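Local coordinates for protein type III Pentaketide Synthase (Neurospora crassa, PDB 3EUO) that probably acts as a type III polyketide synthase of the chalcone and stilbene synthase family, transferring acyl groups to build pentaketide products, at residues 9-13 with 84-88; 205-209 with 335-339. One frame throughout, in Å; residues are numbered along the deposited sequence.

Overall arrangement
Both contacts rest on neighbouring antiparallel strands of the same mixed sheet, 4-11 and 204-211, but on opposite faces of it. Interaction 1 seats helix 70-96 against the 4-11 strand, partly buried, about 13 Å from the centre of the chain, with one flank reaching water. Interaction 2 seats helix 334-342, on the inner side, against the 204-211 strand deeper in the core, about 7 Å from that centre, and every residue that touches is buried. The chemistry follows: close backbone packing and a water-bridged polar flank in the first, an aromatic ring under a valine in the second. Gly9 O with Ala207 N, and Tyr12 OH with Ser337 OG, probably hydrogen bond the two together.

Interaction 1 (9-13 with 84-88); sequences GVQYP and LAVEA
Gly9 lies almost against the helix, its CA 3.5 Å from Ala88 O in a CA-H...O contact, and the segment axes of strand 9-11 and helix 84-88 approach to 6.8 Å. The absence of a side chain at Gly9 lets the strand come this close. Beside it Ala88 CB rests on the strand backbone, 3.8 Å from Gly9 O. At the other end of the tight part, Leu84 CD2 packs 3.7 Å from Pro13 CA, while its CD1 branch meets CB and CD of the proline ring. These four residues are buried; Gln11 and Glu87, partly exposed, form the looser, watered flank. With CG anti to the backbone N (chi1 -176°), the Gln11 chain runs across Leu84, CG 3.8 Å from Leu84 CD2, then bends at chi2 and lays OE1 3.3 Å from Glu87 CG. The amide and carboxylate, their planes 82° apart, are bridged by a water, which donates to Gln11 OE1 at 3.0 Å and to Glu87 OE2 at 2.8 Å. Lys91 NZ also bonds to Gln11 OE1, and it reaches Val10 O as well. Were Gln11 replaced by an alanine, Lys91 and the water would probably keep Val10 O and Glu87 OE2 but lose the oxygen linking them, and Leu84 CD2 the packing of CG. Strand and helix run nearly antiparallel, at 151°, as in the five-layered alpha-beta-alpha-beta-alpha thiolase fold, with helix 70-96 on the outer side of its sheet.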
ATOM      1  N   GLY A   9       7.070  16.873 -11.193  1.00 13.94           N
ATOM      2  CA  GLY A   9       8.198  16.328 -11.931  1.00 14.35           C
ATOM      3  C   GLY A   9       7.823  15.034 -12.612  1.00 15.08           C
ATOM      4  O   GLY A   9       7.028  14.244 -12.086  1.00 15.04           O
ATOM      5  N   VAL A  10       8.402  14.816 -13.787  1.00 15.13           N
ATOM      6  CA  VAL A  10       8.111  13.632 -14.580  1.00 15.52           C
ATOM      7  C   VAL A  10       9.419  13.141 -15.167  1.00 15.58           C
ATOM      8  O   VAL A  10      10.244  13.939 -15.621  1.00 15.15           O
ATOM      9  CB  VAL A  10       7.105  13.945 -15.716  1.00 15.68           C
ATOM     10  CG1 VAL A  10       6.827  12.703 -16.574  1.00 16.14           C
ATOM     11  CG2 VAL A  10       5.801  14.503 -15.145  1.00 16.01           C
ATOM     12  N   GLN A  11       9.617  11.827 -15.141  1.00 15.12           N
ATOM     13  CA  GLN A  11      10.789  11.241 -15.776  1.00 15.82           C
ATOM     14  C   GLN A  11      10.420   9.962 -16.506  1.00 15.62           C
ATOM     15  O   GLN A  11      10.169   8.921 -15.891  1.00 15.52           O
ATOM     16  CB  GLN A  11      11.916  10.989 -14.763  1.00 15.95           C
ATOM     17  CG  GLN A  11      13.206  10.468 -15.393  1.00 18.38           C
ATOM     18  CD  GLN A  11      13.894  11.496 -16.280  1.00 21.55           C
ATOM     19  OE1 GLN A  11      13.816  12.701 -16.040  1.00 21.60           O
ATOM     20  NE2 GLN A  11      14.576  11.017 -17.312  1.00 24.97           N
ATOM     21  N   TYR A  12      10.370  10.063 -17.828  1.00 15.92           N
ATOM     22  CA  TYR A  12      10.219   8.898 -18.677  1.00 15.80           C
ATOM     23  C   TYR A  12      11.588   8.251 -18.866  1.00 15.88           C
ATOM     24  O   TYR A  12      12.614   8.939 -18.787  1.00 15.97           O
ATOM     25  CB  TYR A  12       9.608   9.297 -20.029  1.00 15.78           C
ATOM     26  CG  TYR A  12       8.116   9.570 -19.976  1.00 15.90           C
ATOM     27  CD1 TYR A  12       7.195   8.520 -19.939  1.00 14.92           C
ATOM     28  CD2 TYR A  12       7.620  10.884 -19.971  1.00 15.86           C
ATOM     29  CE1 TYR A  12       5.809   8.767 -19.897  1.00 16.34           C
ATOM     30  CE2 TYR A  12       6.244  11.137 -19.931  1.00 15.76           C
ATOM     31  CZ  TYR A  12       5.345  10.078 -19.889  1.00 16.10           C
ATOM     32  OH  TYR A  12       3.980  10.324 -19.843  1.00 16.32           O
ATOM     33  N   PRO A  13      11.620   6.927 -19.093  1.00 16.19           N
ATOM     34  CA  PRO A  13      12.871   6.232 -19.392  1.00 16.68           C
ATOM     35  C   PRO A  13      13.426   6.601 -20.777  1.00 17.42           C
ATOM     36  O   PRO A  13      12.762   7.333 -21.524  1.00 17.22           O
ATOM     37  CB  PRO A  13      12.478   4.754 -19.317  1.00 16.43           C
ATOM     38  CG  PRO A  13      11.009   4.741 -19.586  1.00 16.66           C
ATOM     39  CD  PRO A  13      10.468   6.005 -19.049  1.00 16.30           C
ATOM     40  N   LEU A  84      14.165   6.622 -12.069  1.00 13.90           N
ATOM     41  CA  LEU A  84      13.155   7.493 -12.672  1.00 13.61           C
ATOM     42  C   LEU A  84      12.381   8.196 -11.564  1.00 13.18           C
ATOM     43  O   LEU A  84      12.112   9.399 -11.640  1.00 13.05           O
ATOM     44  CB  LEU A  84      12.180   6.678 -13.538  1.00 13.53           C
ATOM     45  CG  LEU A  84      12.741   5.813 -14.667  1.00 14.04           C
ATOM     46  CD1 LEU A  84      11.640   4.960 -15.294  1.00 14.63           C
ATOM     47  CD2 LEU A  84      13.436   6.679 -15.712  1.00 15.30           C
ATOM     48  N   ALA A  85      12.035   7.432 -10.532  1.00 12.94           N
ATOM     49  CA  ALA A  85      11.286   7.957  -9.392  1.00 12.67           C
ATOM     50  C   ALA A  85      12.112   8.986  -8.621  1.00 12.58           C
ATOM     51  O   ALA A  85      11.585  10.005  -8.159  1.00 12.70           O
ATOM     52  CB  ALA A  85      10.861   6.821  -8.482  1.00 13.11           C
ATOM     53  N   VAL A  86      13.408   8.717  -8.493  1.00 12.52           N
ATOM     54  CA  VAL A  86      14.311   9.636  -7.811  1.00 12.81           C
ATOM     55  C   VAL A  86      14.370  10.957  -8.591  1.00 13.36           C
ATOM     56  O   VAL A  86      14.243  12.029  -8.004  1.00 13.47           O
ATOM     57  CB  VAL A  86      15.721   9.026  -7.596  1.00 12.54           C
ATOM     58  CG1 VAL A  86      16.696  10.070  -7.054  1.00 12.56           C
ATOM     59  CG2 VAL A  86      15.655   7.826  -6.635  1.00 11.32           C
ATOM     60  N   GLU A  87      14.523  10.871  -9.910  1.00 14.01           N
ATOM     61  CA  GLU A  87      14.635  12.088 -10.731  1.00 14.67           C
ATOM     62  C   GLU A  87      13.337  12.905 -10.795  1.00 14.53           C
ATOM     63  O   GLU A  87      13.370  14.138 -10.708  1.00 14.61           O
ATOM     64  CB  GLU A  87      15.164  11.742 -12.128  1.00 15.24           C
ATOM     65  CG  GLU A  87      15.284  12.928 -13.095  1.00 17.98           C
ATOM     66  CD  GLU A  87      16.304  13.987 -12.657  1.00 21.73           C
ATOM     67  OE1 GLU A  87      17.144  13.720 -11.767  1.00 23.12           O
ATOM     68  OE2 GLU A  87      16.261  15.100 -13.222  1.00 24.31           O
ATOM     69  N   ALA A  88      12.197  12.219 -10.929  1.00 14.09           N
ATOM     70  CA  ALA A  88      10.886  12.877 -10.920  1.00 13.73           C
ATOM     71  C   ALA A  88      10.653  13.603  -9.591  1.00 13.95           C
ATOM     72  O   ALA A  88      10.214  14.751  -9.567  1.00 13.89           O
ATOM     73  CB  ALA A  88       9.775  11.860 -11.171  1.00 14.12           C
TER
HETATM   74  O   HOH W   1      15.541  15.095 -15.951  1.00 30.53           O

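Interaction 2 (205-209 with 335-339)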
ATOM      1  N   ALA A 205       7.805   7.534 -14.334  1.00 12.98           N
ATOM      2  CA  ALA A 205       7.632   7.961 -12.947  1.00 12.63           C
ATOM      3  C   ALA A 205       7.234   9.416 -12.954  1.00 12.92           C
ATOM      4  O   ALA A 205       7.697  10.187 -13.788  1.00 13.10           O
ATOM      5  CB  ALA A 205       8.899   7.753 -12.140  1.00 12.90           C
ATOM      6  N   SER A 206       6.355   9.787 -12.030  1.00 12.87           N
ATOM      7  CA  SER A 206       5.919  11.166 -11.923  1.00 13.24           C
ATOM      8  C   SER A 206       5.642  11.485 -10.471  1.00 12.97           C
ATOM      9  O   SER A 206       5.290  10.602  -9.693  1.00 12.34           O
ATOM     10  CB  SER A 206       4.672  11.405 -12.762  1.00 13.00           C
ATOM     11  OG  SER A 206       3.623  10.555 -12.354  1.00 13.83           O
ATOM     12  N   ALA A 207       5.810  12.752 -10.110  1.00 13.22           N
ATOM     13  CA  ALA A 207       5.653  13.169  -8.722  1.00 13.03           C
ATOM     14  C   ALA A 207       5.095  14.573  -8.626  1.00 13.34           C
ATOM     15  O   ALA A 207       5.282  15.390  -9.530  1.00 13.37           O
ATOM     16  CB  ALA A 207       6.992  13.080  -7.990  1.00 13.37           C
ATOM     17  N   VAL A 208       4.376  14.829  -7.536  1.00 13.56           N
ATOM     18  CA  VAL A 208       3.986  16.183  -7.163  1.00 13.35           C
ATOM     19  C   VAL A 208       4.317  16.419  -5.695  1.00 13.61           C
ATOM     20  O   VAL A 208       4.442  15.476  -4.908  1.00 13.08           O
ATOM     21  CB  VAL A 208       2.482  16.503  -7.432  1.00 13.54           C
ATOM     22  CG1 VAL A 208       2.126  16.279  -8.910  1.00 13.00           C
ATOM     23  CG2 VAL A 208       1.558  15.695  -6.517  1.00 13.36           C
ATOM     24  N   ILE A 209       4.483  17.689  -5.338  1.00 13.59           N
ATOM     25  CA  ILE A 209       4.532  18.083  -3.943  1.00 13.85           C
ATOM     26  C   ILE A 209       3.183  18.679  -3.588  1.00 13.88           C
ATOM     27  O   ILE A 209       2.726  19.612  -4.256  1.00 14.14           O
ATOM     28  CB  ILE A 209       5.627  19.139  -3.672  1.00 13.92           C
ATOM     29  CG1 ILE A 209       7.008  18.601  -4.092  1.00 14.37           C
ATOM     30  CG2 ILE A 209       5.565  19.575  -2.208  1.00 14.38           C
ATOM     31  CD1 ILE A 209       7.439  17.313  -3.354  1.00 14.30           C
ATOM     32  N   ILE A 335      -1.154  10.296 -14.805  1.00 13.36           N
ATOM     33  CA  ILE A 335      -1.968  11.459 -14.454  1.00 13.10           C
ATOM     34  C   ILE A 335      -1.130  12.677 -14.070  1.00 13.05           C
ATOM     35  O   ILE A 335      -1.455  13.793 -14.485  1.00 12.78           O
ATOM     36  CB  ILE A 335      -3.102  11.157 -13.420  1.00 13.37           C
ATOM     37  CG1 ILE A 335      -4.092  12.330 -13.319  1.00 13.90           C
ATOM     38  CG2 ILE A 335      -2.535  10.818 -12.043  1.00 12.63           C
ATOM     39  CD1 ILE A 335      -4.709  12.760 -14.650  1.00 13.86           C
ATOM     40  N   PHE A 336      -0.054  12.477 -13.303  1.00 13.17           N
ATOM     41  CA  PHE A 336       0.800  13.620 -12.945  1.00 13.21           C
ATOM     42  C   PHE A 336       1.559  14.123 -14.171  1.00 13.44           C
ATOM     43  O   PHE A 336       1.860  15.317 -14.278  1.00 13.51           O
ATOM     44  CB  PHE A 336       1.770  13.298 -11.794  1.00 13.62           C
ATOM     45  CG  PHE A 336       1.097  12.946 -10.475  1.00 12.84           C
ATOM     46  CD1 PHE A 336      -0.203  13.345 -10.189  1.00 14.68           C
ATOM     47  CD2 PHE A 336       1.810  12.241  -9.499  1.00 13.79           C
ATOM     48  CE1 PHE A 336      -0.809  13.016  -8.969  1.00 14.32           C
ATOM     49  CE2 PHE A 336       1.223  11.915  -8.280  1.00 14.27           C
ATOM     50  CZ  PHE A 336      -0.089  12.302  -8.010  1.00 14.68           C
ATOM     51  N   SER A 337       1.858  13.207 -15.092  1.00 13.58           N
ATOM     52  CA  SER A 337       2.471  13.552 -16.368  1.00 13.86           C
ATOM     53  C   SER A 337       1.541  14.451 -17.185  1.00 13.87           C
ATOM     54  O   SER A 337       1.987  15.451 -17.755  1.00 13.36           O
ATOM     55  CB  SER A 337       2.830  12.285 -17.149  1.00 14.51           C
ATOM     56  OG  SER A 337       3.533  12.604 -18.330  1.00 16.15           O
ATOM     57  N   VAL A 338       0.257  14.092 -17.219  1.00 13.97           N
ATOM     58  CA  VAL A 338      -0.791  14.935 -17.816  1.00 14.11           C
ATOM     59  C   VAL A 338      -0.873  16.330 -17.155  1.00 14.63           C
ATOM     60  O   VAL A 338      -0.852  17.352 -17.852  1.00 14.93           O
ATOM     61  CB  VAL A 338      -2.165  14.215 -17.803  1.00 14.02           C
ATOM     62  CG1 VAL A 338      -3.288  15.148 -18.260  1.00 13.74           C
ATOM     63  CG2 VAL A 338      -2.116  12.952 -18.680  1.00 14.39           C
ATOM     64  N   LEU A 339      -0.935  16.375 -15.824  1.00 14.89           N
ATOM     65  CA  LEU A 339      -0.988  17.658 -15.111  1.00 14.97           C
ATOM     66  C   LEU A 339       0.256  18.535 -15.315  1.00 15.18           C
ATOM     67  O   LEU A 339       0.148  19.777 -15.390  1.00 15.10           O
ATOM     68  CB  LEU A 339      -1.259  17.449 -13.620  1.00 14.99           C
ATOM     69  CG  LEU A 339      -2.671  16.982 -13.270  1.00 15.88           C
ATOM     70  CD1 LEU A 339      -2.682  16.526 -11.829  1.00 16.22           C
ATOM     71  CD2 LEU A 339      -3.694  18.097 -13.494  1.00 16.97           C
TER
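Phe336 carries its CG anti to its own carbonyl carbon (chi1 -63°), which sends the ring from helix 335-339 toward the strand, and Val208, with CG1 likewise anti to the carbonyl carbon, lowers that methyl over one ring face. This is a CH-pi contact: Val208 CG1 sits 4.0 Å from the centroid of the Phe336 ring, 18° off the normal and displaced toward the rim on the CG side. The other branch, Val208 CG2, reaches the far end of the ring, 4.1 Å from Phe336 CZ. The two side chains meet at about a right angle. Ser206 packs against the root of the ring, its OG 3.4 Å from Phe336 CB, and its backbone O lies at the ring edge, in plane, 3.9 Å from Phe336 CD2. Ser206 OG hydrogen bonds to Ala333 O, just before the helical segment, so a buried hydroxyl is satisfied while its carbon packs. Val171 of strand 168-175 also touches the Phe336 ring. The segment axes, 7.4 Å apart, cross at 64°. Strand and helix, from the N- and C-terminal family regions respectively, are thus joined in the core chiefly by dispersion and ring-face packing, with the bond from Ser206 OG to Ala333 O adding a polar link.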